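Side-chain contact in inositol-1-monophosphatase (PDB 2Q74), which probably catalyses the magnesium-dependent hydrolysis of inositol 1-phosphate to free myo-inositol and phosphate in Mycobacterium tuberculosis: residues R10-A15 with G152-D157. Residues are numbered along the deposited sequence; the frame is centred on the assembly and turned at random.
Sequences RLRSVA and GAHLTD
A single long side chain, R12 on the N-terminal helix 8-33, spans the gap to strand 152-157 and meets G152 and H154. The backbones stay well apart: the nearest CA pair, R12 and A153, is separated by 10.3 Å, and the two segments bury just 95 Å² between them.

The polar part of the contact lies at NH1 of R12. This nitrogen comes within 3.2 Å of G152 O, and the carbonyl oxygen sits at the edge of the guanidinium, near its plane. The distance and position suit a polar attraction. The backbone N of G152 is hydrogen-bonded to E245 OE1 of helix 233-245.

The aromatic part involves H154. Its imidazole presents its edge to the arginine, with CD2 3.4 Å from R12 NH1 and NE2 3.6 Å from the same nitrogen. CZ of R12 lies in the ring plane, 4.0 Å from CD2, and the two flat groups are inclined by 52°. An in-plane approach at the rim provides no evidence for a cation-pi stack. The imidazole takes this position with CG anti to the carbonyl carbon (chi1 -44°), while a bend at chi3 (122°) turns the guanidinium at the end of the arginine chain.

Around this meeting point, R12 also touches A148 on the adjacent strand 143-148 and A133 on 130-138, one strand further across the sheet, and H154 touches R161 and V163. The arginine thus reaches from helix 8-33, which also rests L11 on A133 and A15 on A135, across to strand 152-157 of the seven-stranded sheet, away from the annotated metal and substrate sites. The partial negative charge of the G152 carbonyl probably complements the guanidinium, whereas so close a cation would be expected to disfavour protonation of H154.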
loop_
_atom_site.group_PDB
_atom_site.type_symbol
_atom_site.label_atom_id
_atom_site.label_comp_id
_atom_site.label_asym_id
_atom_site.label_seq_id
_atom_site.Cartn_x
_atom_site.Cartn_y
_atom_site.Cartn_z
ATOM N N ARG A 10 13.542 22.770 -18.303
ATOM C CA ARG A 10 12.277 23.329 -18.792
ATOM C C ARG A 10 11.225 22.249 -18.956
ATOM O O ARG A 10 10.051 22.481 -18.700
ATOM C CB ARG A 10 12.482 24.068 -20.124
ATOM N N LEU A 11 11.648 21.073 -19.408
ATOM C CA LEU A 11 10.722 19.972 -19.645
ATOM C C LEU A 11 10.150 19.427 -18.332
ATOM O O LEU A 11 8.992 19.009 -18.276
ATOM C CB LEU A 11 11.395 18.848 -20.447
ATOM C CG LEU A 11 11.350 18.867 -21.993
ATOM C CD1 LEU A 11 10.234 19.745 -22.536
ATOM C CD2 LEU A 11 12.657 19.302 -22.562
ATOM N N ARG A 12 10.946 19.460 -17.266
ATOM C CA ARG A 12 10.499 18.898 -16.008
ATOM C C ARG A 12 9.532 19.844 -15.302
ATOM O O ARG A 12 8.628 19.396 -14.614
ATOM C CB ARG A 12 11.680 18.501 -15.108
ATOM C CG ARG A 12 11.835 19.313 -13.848
ATOM C CD ARG A 12 12.731 18.626 -12.827
ATOM N NE ARG A 12 13.873 19.481 -12.483
ATOM C CZ ARG A 12 14.960 19.098 -11.805
ATOM N NH1 ARG A 12 15.082 17.846 -11.341
ATOM N NH2 ARG A 12 15.941 19.983 -11.579
ATOM N N SER A 13 9.722 21.147 -15.469
ATOM C CA SER A 13 8.814 22.125 -14.887
ATOM C C SER A 13 7.415 21.991 -15.442
ATOM O O SER A 13 6.446 22.003 -14.694
ATOM C CB SER A 13 9.311 23.534 -15.128
ATOM O OG SER A 13 10.344 23.790 -14.211
ATOM N N VAL A 14 7.314 21.864 -16.760
ATOM C CA VAL A 14 6.021 21.677 -17.375
ATOM C C VAL A 14 5.458 20.326 -16.930
ATOM O O VAL A 14 4.246 20.175 -16.749
ATOM C CB VAL A 14 6.080 21.791 -18.916
ATOM C CG1 VAL A 14 6.753 23.078 -19.348
ATOM C CG2 VAL A 14 6.801 20.637 -19.483
ATOM N N ALA A 15 6.341 19.346 -16.743
ATOM C CA ALA A 15 5.919 18.029 -16.285
ATOM C C ALA A 15 5.372 18.115 -14.865
ATOM O O ALA A 15 4.357 17.500 -14.567
ATOM C CB ALA A 15 7.073 17.034 -16.359
ATOM N N GLY A 152 19.109 15.300 -11.183
ATOM C CA GLY A 152 18.641 14.675 -9.955
ATOM C C GLY A 152 17.126 14.527 -9.853
ATOM O O GLY A 152 16.387 14.997 -10.708
ATOM N N ALA A 153 16.682 13.859 -8.794
ATOM C CA ALA A 153 15.257 13.563 -8.555
ATOM C C ALA A 153 14.789 14.255 -7.285
ATOM O O ALA A 153 15.472 14.190 -6.257
ATOM C CB ALA A 153 15.062 12.069 -8.393
ATOM N N HIS A 154 13.632 14.911 -7.333
ATOM C CA HIS A 154 13.094 15.562 -6.133
ATOM C C HIS A 154 11.661 15.169 -5.840
ATOM O O HIS A 154 10.932 14.749 -6.728
ATOM C CB HIS A 154 13.198 17.082 -6.236
ATOM C CG HIS A 154 14.514 17.559 -6.762
ATOM N ND1 HIS A 154 15.672 17.521 -6.020
ATOM C CD2 HIS A 154 14.859 18.061 -7.972
ATOM C CE1 HIS A 154 16.675 17.981 -6.747
ATOM N NE2 HIS A 154 16.206 18.317 -7.935
ATOM N N LEU A 155 11.293 15.285 -4.568
ATOM C CA LEU A 155 9.930 15.122 -4.082
ATOM C C LEU A 155 9.463 16.481 -3.584
ATOM O O LEU A 155 10.206 17.159 -2.859
ATOM C CB LEU A 155 9.929 14.162 -2.901
ATOM C CG LEU A 155 8.627 13.538 -2.371
ATOM C CD1 LEU A 155 8.887 12.953 -1.001
ATOM C CD2 LEU A 155 7.504 14.494 -2.289
ATOM N N THR A 156 8.253 16.890 -3.978
ATOM C CA THR A 156 7.692 18.166 -3.547
ATOM C C THR A 156 6.404 17.954 -2.772
ATOM O O THR A 156 5.474 17.338 -3.266
ATOM C CB THR A 156 7.412 19.093 -4.749
ATOM O OG1 THR A 156 8.625 19.293 -5.481
ATOM C CG2 THR A 156 6.894 20.436 -4.295
ATOM N N ASP A 157 6.364 18.477 -1.551
ATOM C CA ASP A 157 5.170 18.407 -0.683
ATOM C C ASP A 157 4.970 19.746 0.048
ATOM O O ASP A 157 5.583 20.763 -0.323
ATOM C CB ASP A 157 5.309 17.247 0.313
ATOM C CG ASP A 157 6.550 17.369 1.202
ATOM O OD1 ASP A 157 6.983 18.497 1.509
ATOM O OD2 ASP A 157 7.101 16.314 1.593
#